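Local coordinates for cell division control protein Cdc48 (Mycobacterium smegmatis, PDB 5E7P), which probably binds and hydrolyses ATP as a Cdc48-family ATPase with two AAA modules, at residues G213-S218 / R288-D293; V322-D327 / I364-V369; G335-P340 / K558-S563; L347-L352 / N372-L377. All coordinates share one frame; numbering follows the deposited sequence.

Interaction 1 of 4, residues G213-S218 / R288-D293; sequences GRHTVS and RVVELD
The imidazole of His215 and the guanidinium of Arg288 are the two flat groups, and each meets a valine methyl aslant. Val290 CG1 comes obliquely to the His215 ring, 3.9 Å from ND1, while CG2 of Val217, two residues on, sits at the ring edge, in its plane. Val217 CG1 in turn lies obliquely against the guanidinium, 3.7 Å from Arg288 NH1. Beneath these groups strand 216-218 pairs antiparallel with strand 289-293, adding an outermost strand to the otherwise parallel sheet of a P-loop NTPase domain. Thr216 and Glu291 form one hydrogen-bonded pair, with Glu291 N 2.9 Å from Thr216 O in a nearly straight bond. Ser218 and Val289 form the second, and Val217 and Val290 make the non-hydrogen-bonded pair between them. The two faces of the ribbon differ. Val217 and Val290 share one, where helix 302-319 packs on Val290. Thr216, Ser218, Val289 and Glu291 lie on the other, and Glu291, its side chain about 8 Å from the bound ADP, forms a salt bridge with Arg281. His215 stands beyond the regular pairing, its CB resting 3.6 Å from Leu292 CD2. A chi1 of 69° sets its CG between the backbone N and the carbonyl carbon, 4.0 Å from Val290 CG1. NE2 makes a weak hydrogen bond to Ser311 OG. At the far end, Ser218 OG lies 3.3 Å from Val289 CB.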
loop_
_atom_site.group_PDB
_atom_site.type_symbol
_atom_site.label_atom_id
_atom_site.label_comp_id
_atom_site.label_asym_id
_atom_site.label_seq_id
_atom_site.Cartn_x
_atom_site.Cartn_y
_atom_site.Cartn_z
ATOM N N GLY A 213 -21.003 0.031 14.199
ATOM C CA GLY A 213 -21.529 0.454 12.915
ATOM C C GLY A 213 -22.558 1.565 12.991
ATOM O O GLY A 213 -23.320 1.776 12.047
ATOM N N ARG A 214 -22.586 2.278 14.114
ATOM C CA ARG A 214 -23.491 3.411 14.274
ATOM C C ARG A 214 -22.718 4.727 14.202
ATOM O O ARG A 214 -21.525 4.771 14.507
ATOM C CB ARG A 214 -24.271 3.291 15.585
ATOM C CG ARG A 214 -25.172 2.062 15.638
ATOM C CD ARG A 214 -25.125 1.385 17.002
ATOM N NE ARG A 214 -26.058 1.976 17.957
ATOM C CZ ARG A 214 -27.213 1.422 18.313
ATOM N NH1 ARG A 214 -27.577 0.256 17.796
ATOM N NH2 ARG A 214 -28.002 2.028 19.190
ATOM N N HIS A 215 -23.395 5.796 13.793
ATOM C CA HIS A 215 -22.714 7.066 13.542
ATOM C C HIS A 215 -22.382 7.838 14.815
ATOM O O HIS A 215 -23.072 7.721 15.829
ATOM C CB HIS A 215 -23.517 7.946 12.573
ATOM C CG HIS A 215 -24.798 8.471 13.144
ATOM N ND1 HIS A 215 -24.852 9.586 13.953
ATOM C CD2 HIS A 215 -26.075 8.038 13.015
ATOM C CE1 HIS A 215 -26.105 9.814 14.302
ATOM N NE2 HIS A 215 -26.867 8.889 13.746
ATOM N N THR A 216 -21.305 8.614 14.747
ATOM C CA THR A 216 -20.936 9.529 15.818
ATOM C C THR A 216 -21.035 10.957 15.304
ATOM O O THR A 216 -20.897 11.204 14.107
ATOM C CB THR A 216 -19.504 9.275 16.322
ATOM O OG1 THR A 216 -18.588 9.324 15.221
ATOM C CG2 THR A 216 -19.413 7.915 16.989
ATOM N N VAL A 217 -21.283 11.894 16.211
ATOM C CA VAL A 217 -21.386 13.296 15.837
ATOM C C VAL A 217 -20.319 14.123 16.540
ATOM O O VAL A 217 -20.212 14.102 17.765
ATOM C CB VAL A 217 -22.774 13.874 16.176
ATOM C CG1 VAL A 217 -22.848 15.335 15.779
ATOM C CG2 VAL A 217 -23.865 13.078 15.480
ATOM N N SER A 218 -19.521 14.838 15.756
ATOM C CA SER A 218 -18.568 15.789 16.309
ATOM C C SER A 218 -19.061 17.202 16.022
ATOM O O SER A 218 -19.115 17.618 14.864
ATOM C CB SER A 218 -17.179 15.580 15.709
ATOM O OG SER A 218 -17.195 15.800 14.311
ATOM N N ARG A 288 -19.895 20.639 11.737
ATOM C CA ARG A 288 -20.407 19.482 12.458
ATOM C C ARG A 288 -20.315 18.271 11.533
ATOM O O ARG A 288 -20.715 18.324 10.367
ATOM C CB ARG A 288 -21.836 19.708 12.978
ATOM C CG ARG A 288 -22.942 19.628 11.940
ATOM C CD ARG A 288 -24.298 19.971 12.549
ATOM N NE ARG A 288 -24.697 19.052 13.613
ATOM C CZ ARG A 288 -25.465 17.982 13.432
ATOM N NH1 ARG A 288 -25.775 17.209 14.463
ATOM N NH2 ARG A 288 -25.922 17.685 12.222
ATOM N N VAL A 289 -19.746 17.187 12.041
ATOM C CA VAL A 289 -19.507 16.025 11.204
ATOM C C VAL A 289 -20.268 14.804 11.690
ATOM O O VAL A 289 -20.164 14.413 12.852
ATOM C CB VAL A 289 -18.008 15.689 11.118
ATOM C CG1 VAL A 289 -17.782 14.540 10.155
ATOM C CG2 VAL A 289 -17.228 16.907 10.681
ATOM N N VAL A 290 -21.039 14.214 10.788
ATOM C CA VAL A 290 -21.679 12.937 11.050
ATOM C C VAL A 290 -20.816 11.853 10.421
ATOM O O VAL A 290 -20.710 11.764 9.197
ATOM C CB VAL A 290 -23.097 12.888 10.465
ATOM C CG1 VAL A 290 -23.732 11.529 10.729
ATOM C CG2 VAL A 290 -23.944 14.007 11.054
ATOM N N GLU A 291 -20.188 11.038 11.262
ATOM C CA GLU A 291 -19.210 10.069 10.784
ATOM C C GLU A 291 -19.641 8.614 10.958
ATOM O O GLU A 291 -20.071 8.200 12.036
ATOM C CB GLU A 291 -17.858 10.296 11.464
ATOM C CG GLU A 291 -16.760 9.363 10.985
ATOM C CD GLU A 291 -15.405 9.715 11.573
ATOM O OE1 GLU A 291 -14.474 8.892 11.450
ATOM O OE2 GLU A 291 -15.273 10.814 12.154
ATOM N N LEU A 292 -19.522 7.850 9.877
ATOM C CA LEU A 292 -19.703 6.406 9.918
ATOM C C LEU A 292 -18.366 5.736 9.653
ATOM O O LEU A 292 -17.586 6.202 8.820
ATOM C CB LEU A 292 -20.702 5.946 8.854
ATOM C CG LEU A 292 -22.201 6.065 9.133
ATOM C CD1 LEU A 292 -22.991 5.581 7.931
ATOM C CD2 LEU A 292 -22.576 5.271 10.369
ATOM N N ASP A 293 -18.099 4.646 10.362
ATOM C CA ASP A 293 -16.944 3.821 10.049
ATOM C C ASP A 293 -17.354 2.769 9.029
ATOM O O ASP A 293 -18.032 1.800 9.369
ATOM C CB ASP A 293 -16.376 3.151 11.301
ATOM C CG ASP A 293 -15.095 2.385 11.017
ATOM O OD1 ASP A 293 -14.268 2.884 10.226
ATOM O OD2 ASP A 293 -14.916 1.282 11.572
#

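Interaction 2 of 4, residues V322-D327 / I364-V369; sequences VLFIAD and IATSAV
Asp327 N donates to Thr366 OG1 over 2.7 Å, in a fairly straight side-chain bond (167° at the hydrogen) that follows the backbone ladder. The hydroxyl is put there by a first torsion that sets OG1 between the backbone N and the carbonyl carbon (chi1 59°). A water lies within hydrogen-bonding distance of both Thr366 OG1 and Asp327 OD1, and a second water donates to Asp327 OD1 while accepting from Ala368 N, 2.9 Å away. Behind this polar end, three backbone bonds form a parallel ladder: Ile364 N to Leu323 O at 3.0 Å, Ile325 N to Ile364 O, and Thr366 N to Ile325 O. The Phe324 ring turns an edge to the partner strand, with CD1 3.1 Å from Ile364 O and CE1 3.7 Å from Thr366 CG2; Ala326 N lies above one ring face, offset toward the rim. Farther back, Val322 CG1 touches Ile364 CD1 at 4.1 Å. By position and sequence, strand 321-326 is consistent with the Walker B strand, with Asp327 in the place of the second acidic residue and Ala326 in that of the first; the Asp327 side chain comes within about 5 Å of the ADP. Strands 321-326 and 361-366 are joined through helix 344-356 as a beta-alpha-beta unit. Helix 276-283, which starts at Lys276 of the nucleotide site, packs on Phe324, Ile364 and Thr366, helix 302-319 covers Leu323, and strand 289-293 pairs along the other edge of 321-326.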
loop_
_atom_site.group_PDB
_atom_site.type_symbol
_atom_site.label_atom_id
_atom_site.label_comp_id
_atom_site.label_asym_id
_atom_site.label_seq_id
_atom_site.Cartn_x
_atom_site.Cartn_y
_atom_site.Cartn_z
ATOM N N VAL A 322 -21.280 17.995 7.458
ATOM C CA VAL A 322 -20.561 17.025 6.644
ATOM C C VAL A 322 -20.866 15.582 7.037
ATOM O O VAL A 322 -20.699 15.193 8.196
ATOM C CB VAL A 322 -19.041 17.248 6.725
ATOM C CG1 VAL A 322 -18.312 16.227 5.878
ATOM C CG2 VAL A 322 -18.692 18.644 6.273
ATOM N N LEU A 323 -21.317 14.794 6.065
ATOM C CA LEU A 323 -21.445 13.352 6.246
ATOM C C LEU A 323 -20.148 12.699 5.793
ATOM O O LEU A 323 -19.764 12.804 4.626
ATOM C CB LEU A 323 -22.623 12.788 5.444
ATOM C CG LEU A 323 -22.878 11.281 5.594
ATOM C CD1 LEU A 323 -23.350 10.933 7.004
ATOM C CD2 LEU A 323 -23.879 10.782 4.563
ATOM N N PHE A 324 -19.464 12.040 6.722
ATOM C CA PHE A 324 -18.170 11.437 6.423
ATOM C C PHE A 324 -18.169 9.929 6.656
ATOM O O PHE A 324 -18.461 9.454 7.754
ATOM C CB PHE A 324 -17.059 12.118 7.238
ATOM C CG PHE A 324 -15.731 11.413 7.172
ATOM C CD1 PHE A 324 -15.209 10.986 5.958
ATOM C CD2 PHE A 324 -14.993 11.192 8.325
ATOM C CE1 PHE A 324 -13.985 10.338 5.901
ATOM C CE2 PHE A 324 -13.766 10.548 8.272
ATOM C CZ PHE A 324 -13.262 10.121 7.061
ATOM N N ILE A 325 -17.840 9.182 5.607
ATOM C CA ILE A 325 -17.681 7.737 5.716
ATOM C C ILE A 325 -16.234 7.335 5.450
ATOM O O ILE A 325 -15.760 7.383 4.313
ATOM C CB ILE A 325 -18.623 6.974 4.758
ATOM C CG1 ILE A 325 -20.081 7.321 5.059
ATOM C CG2 ILE A 325 -18.414 5.480 4.890
ATOM C CD1 ILE A 325 -21.073 6.648 4.136
ATOM N N ALA A 326 -15.533 6.951 6.511
ATOM C CA ALA A 326 -14.149 6.515 6.393
ATOM C C ALA A 326 -14.087 5.116 5.792
ATOM O O ALA A 326 -14.762 4.200 6.266
ATOM C CB ALA A 326 -13.465 6.543 7.751
ATOM N N ASP A 327 -13.285 4.967 4.741
ATOM C CA ASP A 327 -13.087 3.681 4.076
ATOM C C ASP A 327 -14.407 3.083 3.586
ATOM O O ASP A 327 -14.848 2.026 4.044
ATOM C CB ASP A 327 -12.323 2.713 4.985
ATOM C CG ASP A 327 -10.994 3.290 5.454
ATOM O OD1 ASP A 327 -10.031 3.301 4.656
ATOM O OD2 ASP A 327 -10.915 3.741 6.618
ATOM N N ILE A 364 -18.217 13.532 2.151
ATOM C CA ILE A 364 -16.834 13.129 1.929
ATOM C C ILE A 364 -16.620 11.675 2.332
ATOM O O ILE A 364 -16.994 11.267 3.429
ATOM C CB ILE A 364 -15.845 14.006 2.724
ATOM C CG1 ILE A 364 -16.003 15.480 2.345
ATOM C CG2 ILE A 364 -14.415 13.548 2.485
ATOM C CD1 ILE A 364 -15.159 16.408 3.186
ATOM N N ALA A 365 -16.021 10.896 1.440
ATOM C CA ALA A 365 -15.695 9.508 1.740
ATOM C C ALA A 365 -14.239 9.204 1.394
ATOM O O ALA A 365 -13.667 9.803 0.480
ATOM C CB ALA A 365 -16.624 8.578 0.992
ATOM N N THR A 366 -13.644 8.275 2.133
ATOM C CA THR A 366 -12.273 7.865 1.867
ATOM C C THR A 366 -12.212 6.416 1.399
ATOM O O THR A 366 -13.133 5.631 1.636
ATOM C CB THR A 366 -11.370 8.030 3.102
ATOM O OG1 THR A 366 -11.886 7.238 4.176
ATOM C CG2 THR A 366 -11.302 9.494 3.534
ATOM N N SER A 367 -11.113 6.078 0.734
ATOM C CA SER A 367 -10.862 4.728 0.253
ATOM C C SER A 367 -9.454 4.689 -0.311
ATOM O O SER A 367 -9.092 5.543 -1.109
ATOM C CB SER A 367 -11.858 4.349 -0.843
ATOM O OG SER A 367 -11.527 3.092 -1.407
ATOM N N ALA A 368 -8.658 3.709 0.103
ATOM C CA ALA A 368 -7.287 3.598 -0.382
ATOM C C ALA A 368 -7.253 3.528 -1.903
ATOM O O ALA A 368 -6.594 4.337 -2.551
ATOM C CB ALA A 368 -6.596 2.389 0.230
ATOM N N VAL A 369 -7.985 2.573 -2.465
ATOM C CA VAL A 369 -8.083 2.421 -3.911
ATOM C C VAL A 369 -9.495 2.775 -4.383
ATOM O O VAL A 369 -10.461 2.102 -4.018
ATOM C CB VAL A 369 -7.737 0.983 -4.338
ATOM C CG1 VAL A 369 -7.792 0.845 -5.850
ATOM C CG2 VAL A 369 -6.368 0.596 -3.812
HETATM O O HOH W 1 -9.969 2.143 2.094
HETATM O O HOH W 2 -9.405 6.158 4.863
#

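Interaction 3 of 4, residues G335-P340 / K558-S563; sequences GNEMRP and KWVGSS
Glu337 and Val560 carry the closely packed part of this small surface contact, their side chains sliding past each other in opposite directions. Val560 CG2 is the methyl that does the touching. It lies 3.7 Å from Glu337 CG and 3.8 Å from the carbonyl oxygen of Gly335, touching both the side chain and the backbone of the loop. In Glu337 a chi2 of 137° bends the chain and carries CD to 3.7 Å from Lys558 O. The still closer approach of OE1 to Lys558 O sets two acceptors together and is doubtful at this resolution; no hydrogen bond joins the two segments. The contact bridges two AAA modules of one polypeptide. Residues 335-340 belong to the loop between strand 321-326 and helix 344-356 of the first, and 558-563 to the turn between helices 552-558 and 563-576 of the second. The Lys-Trp-Val-Gly sequence of that turn is consistent with the central-pore loop of AAA ATPases, although a single chain is present here. On the looser side, the Arg339 guanidinium comes close to the like charge of Arg111. The extended Lys558 chain leads its amino group away from the facing loop, and Trp559 also points away from it.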
loop_
_atom_site.group_PDB
_atom_site.type_symbol
_atom_site.label_atom_id
_atom_site.label_comp_id
_atom_site.label_asym_id
_atom_site.label_seq_id
_atom_site.Cartn_x
_atom_site.Cartn_y
_atom_site.Cartn_z
ATOM N N GLY A 335 -17.206 -4.710 -6.607
ATOM C CA GLY A 335 -17.716 -5.965 -7.132
ATOM C C GLY A 335 -17.004 -6.430 -8.389
ATOM O O GLY A 335 -16.568 -5.619 -9.203
ATOM N N ASN A 336 -16.900 -7.744 -8.552
ATOM C CA ASN A 336 -16.162 -8.323 -9.672
ATOM C C ASN A 336 -17.000 -9.208 -10.596
ATOM O O ASN A 336 -16.558 -10.287 -10.997
ATOM C CB ASN A 336 -14.949 -9.106 -9.158
ATOM C CG ASN A 336 -15.170 -9.680 -7.770
ATOM O OD1 ASN A 336 -15.999 -10.568 -7.577
ATOM N ND2 ASN A 336 -14.419 -9.176 -6.795
ATOM N N GLU A 337 -18.208 -8.752 -10.923
ATOM C CA GLU A 337 -19.089 -9.441 -11.876
ATOM C C GLU A 337 -19.508 -10.869 -11.493
ATOM O O GLU A 337 -20.669 -11.240 -11.671
ATOM C CB GLU A 337 -18.508 -9.397 -13.295
ATOM C CG GLU A 337 -18.884 -8.139 -14.063
ATOM C CD GLU A 337 -17.720 -7.553 -14.837
ATOM O OE1 GLU A 337 -16.571 -7.971 -14.587
ATOM O OE2 GLU A 337 -17.957 -6.674 -15.692
ATOM N N MET A 338 -18.566 -11.669 -10.994
ATOM C CA MET A 338 -18.903 -12.959 -10.405
ATOM C C MET A 338 -19.849 -12.683 -9.246
ATOM O O MET A 338 -20.892 -13.322 -9.108
ATOM C CB MET A 338 -17.648 -13.680 -9.908
ATOM N N ARG A 339 -19.470 -11.713 -8.420
ATOM C CA ARG A 339 -20.385 -11.123 -7.453
ATOM C C ARG A 339 -20.536 -9.628 -7.746
ATOM O O ARG A 339 -19.581 -8.860 -7.631
ATOM C CB ARG A 339 -19.925 -11.380 -6.009
ATOM C CG ARG A 339 -18.537 -10.853 -5.670
ATOM C CD ARG A 339 -17.871 -11.646 -4.554
ATOM N NE ARG A 339 -18.411 -11.350 -3.229
ATOM C CZ ARG A 339 -17.667 -11.232 -2.133
ATOM N NH1 ARG A 339 -18.235 -10.967 -0.964
ATOM N NH2 ARG A 339 -16.350 -11.375 -2.206
ATOM N N PRO A 340 -21.735 -9.217 -8.178
ATOM C CA PRO A 340 -22.029 -7.795 -8.373
ATOM C C PRO A 340 -22.230 -7.132 -7.014
ATOM O O PRO A 340 -22.155 -7.822 -5.996
ATOM C CB PRO A 340 -23.350 -7.817 -9.158
ATOM C CG PRO A 340 -23.478 -9.214 -9.690
ATOM C CD PRO A 340 -22.827 -10.074 -8.663
ATOM N N LYS A 558 -12.565 -5.877 -16.576
ATOM C CA LYS A 558 -12.911 -6.339 -15.232
ATOM C C LYS A 558 -13.815 -5.389 -14.441
ATOM O O LYS A 558 -14.670 -5.835 -13.675
ATOM C CB LYS A 558 -11.644 -6.644 -14.429
ATOM C CG LYS A 558 -10.836 -7.820 -14.958
ATOM C CD LYS A 558 -9.596 -8.064 -14.108
ATOM C CE LYS A 558 -8.812 -9.268 -14.602
ATOM N NZ LYS A 558 -7.594 -9.513 -13.779
ATOM N N TRP A 559 -13.627 -4.085 -14.625
ATOM C CA TRP A 559 -14.362 -3.093 -13.842
ATOM C C TRP A 559 -15.841 -3.001 -14.215
ATOM O O TRP A 559 -16.195 -2.912 -15.391
ATOM C CB TRP A 559 -13.714 -1.711 -13.968
ATOM C CG TRP A 559 -12.347 -1.606 -13.352
ATOM C CD1 TRP A 559 -11.608 -2.617 -12.805
ATOM C CD2 TRP A 559 -11.558 -0.417 -13.220
ATOM N NE1 TRP A 559 -10.407 -2.131 -12.345
ATOM C CE2 TRP A 559 -10.352 -0.783 -12.587
ATOM C CE3 TRP A 559 -11.753 0.922 -13.577
ATOM C CZ2 TRP A 559 -9.347 0.142 -12.305
ATOM C CZ3 TRP A 559 -10.754 1.838 -13.295
ATOM C CH2 TRP A 559 -9.567 1.443 -12.664
ATOM N N VAL A 560 -16.698 -3.021 -13.199
ATOM C CA VAL A 560 -18.120 -2.778 -13.395
ATOM C C VAL A 560 -18.376 -1.277 -13.464
ATOM O O VAL A 560 -18.154 -0.557 -12.492
ATOM C CB VAL A 560 -18.964 -3.378 -12.255
ATOM C CG1 VAL A 560 -20.432 -3.016 -12.436
ATOM C CG2 VAL A 560 -18.782 -4.889 -12.196
ATOM N N GLY A 561 -18.839 -0.812 -14.619
ATOM C CA GLY A 561 -19.078 0.603 -14.833
ATOM C C GLY A 561 -18.541 1.048 -16.179
ATOM O O GLY A 561 -17.816 0.304 -16.842
ATOM N N SER A 562 -18.898 2.262 -16.587
ATOM C CA SER A 562 -18.449 2.794 -17.868
ATOM C C SER A 562 -16.936 2.995 -17.889
ATOM O O SER A 562 -16.374 3.664 -17.019
ATOM C CB SER A 562 -19.155 4.114 -18.178
ATOM O OG SER A 562 -18.811 4.579 -19.472
ATOM N N SER A 563 -16.284 2.402 -18.885
ATOM C CA SER A 563 -14.840 2.526 -19.041
ATOM C C SER A 563 -14.474 3.947 -19.453
ATOM O O SER A 563 -13.461 4.490 -19.012
ATOM C CB SER A 563 -14.322 1.527 -20.077
ATOM O OG SER A 563 -14.579 0.193 -19.674
#

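Interaction 4 of 4, residues L347-L352 / N372-L377; sequences LILAEL and NVDARL
Leu349 and Arg376 are brought together by similar first torsions, each setting CG anti to the carbonyl carbon and beside the backbone N (chi1 -73° and -62°). Arg376 then bends at its third torsion (chi3 -66°), and the two side chains cross at about a right angle. Leu349 CD1 lies over one face of the guanidinium, offset toward the rim and 3.3 Å from NE. In the plane of that group, Arg376 grips Asp374 side-on: NE meets OD1 at 3.1 Å, and NH2 meets OD2 at 2.9 Å on its syn lone pair. OD1 also accepts a hydrogen bond from Arg376 N (3.2 Å), from the same face of the carboxylate, which makes an Asx turn in the loop between strands 361-366 and 385-388 of the AAA domain. The two side-chain bonds to Asp374 fix the rotation of the guanidinium, and its NH1 bonds to Thr346 OG1 of helix 344-356. Leu349 CD2 reaches Leu377 CB at 4.2 Å. Nearly one turn further on, Leu352 CD1 meets Leu377 CD1 at 4.3 Å, while Leu352 CD2 packs on Leu323 and Ile325 of the central sheet.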
loop_
_atom_site.group_PDB
_atom_site.type_symbol
_atom_site.label_atom_id
_atom_site.label_comp_id
_atom_site.label_asym_id
_atom_site.label_seq_id
_atom_site.Cartn_x
_atom_site.Cartn_y
_atom_site.Cartn_z
ATOM N N LEU A 347 -30.065 0.991 -2.382
ATOM C CA LEU A 347 -30.782 1.773 -1.378
ATOM C C LEU A 347 -29.841 2.650 -0.556
ATOM O O LEU A 347 -30.192 3.773 -0.179
ATOM C CB LEU A 347 -31.599 0.861 -0.462
ATOM C CG LEU A 347 -32.762 0.131 -1.138
ATOM C CD1 LEU A 347 -33.540 -0.694 -0.133
ATOM C CD2 LEU A 347 -33.676 1.119 -1.839
ATOM N N ILE A 348 -28.648 2.134 -0.274
ATOM C CA ILE A 348 -27.646 2.906 0.449
ATOM C C ILE A 348 -27.232 4.127 -0.368
ATOM O O ILE A 348 -27.120 5.233 0.164
ATOM C CB ILE A 348 -26.412 2.054 0.797
ATOM C CG1 ILE A 348 -26.803 0.937 1.764
ATOM C CG2 ILE A 348 -25.327 2.916 1.418
ATOM C CD1 ILE A 348 -25.654 0.031 2.142
ATOM N N LEU A 349 -27.026 3.920 -1.667
ATOM C CA LEU A 349 -26.672 5.005 -2.579
ATOM C C LEU A 349 -27.789 6.044 -2.690
ATOM O O LEU A 349 -27.529 7.237 -2.847
ATOM C CB LEU A 349 -26.320 4.450 -3.963
ATOM C CG LEU A 349 -24.970 3.730 -4.072
ATOM C CD1 LEU A 349 -24.952 2.777 -5.252
ATOM C CD2 LEU A 349 -23.829 4.725 -4.189
ATOM N N ALA A 350 -29.032 5.585 -2.600
ATOM C CA ALA A 350 -30.184 6.477 -2.664
ATOM C C ALA A 350 -30.219 7.411 -1.462
ATOM O O ALA A 350 -30.613 8.569 -1.585
ATOM C CB ALA A 350 -31.472 5.680 -2.756
ATOM N N GLU A 351 -29.807 6.902 -0.303
ATOM C CA GLU A 351 -29.725 7.717 0.907
ATOM C C GLU A 351 -28.620 8.769 0.803
ATOM O O GLU A 351 -28.833 9.933 1.144
ATOM C CB GLU A 351 -29.512 6.841 2.144
ATOM C CG GLU A 351 -30.767 6.135 2.622
ATOM C CD GLU A 351 -31.869 7.107 3.017
ATOM O OE1 GLU A 351 -31.595 8.041 3.802
ATOM O OE2 GLU A 351 -33.012 6.940 2.540
ATOM N N LEU A 352 -27.443 8.352 0.335
ATOM C CA LEU A 352 -26.325 9.269 0.125
ATOM C C LEU A 352 -26.697 10.352 -0.880
ATOM O O LEU A 352 -26.416 11.529 -0.670
ATOM C CB LEU A 352 -25.086 8.519 -0.377
ATOM C CG LEU A 352 -24.431 7.472 0.527
ATOM C CD1 LEU A 352 -23.142 6.959 -0.111
ATOM C CD2 LEU A 352 -24.166 8.030 1.920
ATOM N N ASN A 372 -12.085 0.416 -5.925
ATOM C CA ASN A 372 -12.632 -0.589 -5.021
ATOM C C ASN A 372 -13.990 -0.172 -4.465
ATOM O O ASN A 372 -14.636 -0.933 -3.742
ATOM C CB ASN A 372 -11.661 -0.884 -3.879
ATOM C CG ASN A 372 -10.517 -1.780 -4.306
ATOM O OD1 ASN A 372 -10.578 -2.430 -5.350
ATOM N ND2 ASN A 372 -9.468 -1.827 -3.493
ATOM N N VAL A 373 -14.416 1.041 -4.806
ATOM C CA VAL A 373 -15.718 1.546 -4.388
ATOM C C VAL A 373 -16.721 1.424 -5.533
ATOM O O VAL A 373 -16.356 1.591 -6.699
ATOM C CB VAL A 373 -15.629 3.015 -3.935
ATOM C CG1 VAL A 373 -16.974 3.496 -3.403
ATOM C CG2 VAL A 373 -14.573 3.165 -2.868
ATOM N N ASP A 374 -17.968 1.104 -5.183
ATOM C CA ASP A 374 -19.088 1.021 -6.120
ATOM C C ASP A 374 -19.032 2.158 -7.135
ATOM O O ASP A 374 -18.915 3.325 -6.761
ATOM C CB ASP A 374 -20.409 1.085 -5.341
ATOM C CG ASP A 374 -21.603 0.575 -6.139
ATOM O OD1 ASP A 374 -21.687 0.823 -7.361
ATOM O OD2 ASP A 374 -22.470 -0.081 -5.528
ATOM N N ALA A 375 -19.104 1.806 -8.416
ATOM C CA ALA A 375 -18.971 2.780 -9.498
ATOM C C ALA A 375 -19.998 3.903 -9.406
ATOM O O ALA A 375 -19.733 5.032 -9.820
ATOM C CB ALA A 375 -19.070 2.091 -10.847
ATOM N N ARG A 376 -21.163 3.587 -8.853
ATOM C CA ARG A 376 -22.262 4.540 -8.768
ATOM C C ARG A 376 -22.017 5.627 -7.722
ATOM O O ARG A 376 -22.768 6.599 -7.650
ATOM C CB ARG A 376 -23.577 3.808 -8.492
ATOM C CG ARG A 376 -23.966 2.828 -9.593
ATOM C CD ARG A 376 -25.109 1.923 -9.174
ATOM N NE ARG A 376 -24.731 1.032 -8.083
ATOM C CZ ARG A 376 -25.569 0.202 -7.470
ATOM N NH1 ARG A 376 -26.847 0.147 -7.833
ATOM N NH2 ARG A 376 -25.130 -0.569 -6.483
ATOM N N LEU A 377 -20.970 5.460 -6.915
ATOM C CA LEU A 377 -20.578 6.482 -5.948
ATOM C C LEU A 377 -19.728 7.540 -6.636
ATOM O O LEU A 377 -19.812 8.726 -6.320
ATOM C CB LEU A 377 -19.810 5.869 -4.771
ATOM C CG LEU A 377 -19.253 6.840 -3.722
ATOM C CD1 LEU A 377 -19.461 6.314 -2.308
ATOM C CD2 LEU A 377 -17.775 7.113 -3.965
#

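How the interactions relate
Interactions 1 and 2 lie in one sheet of the first AAA module, their centres 11 Å apart; strands 289-293 and 321-326 are neighbours there, and Val290 probably bonds to both Val322 and Phe324. The centres of interactions 2 and 4 are 12 Å apart; helix 344-356 of interaction 4 belongs to the beta-alpha-beta unit of interaction 2, and Ser367 packs on Val373. Interaction 1 closes before the others open, whereas the segments of 2 and 4 alternate along the chain. Interaction 3 alone leaves the module, its second loop lying over 200 residues after its first. Val560 O meets Ala375 CB, so two loops of the first module meet the second, while interaction 2 stays about 7 Å from interaction 3 at the nearest atoms.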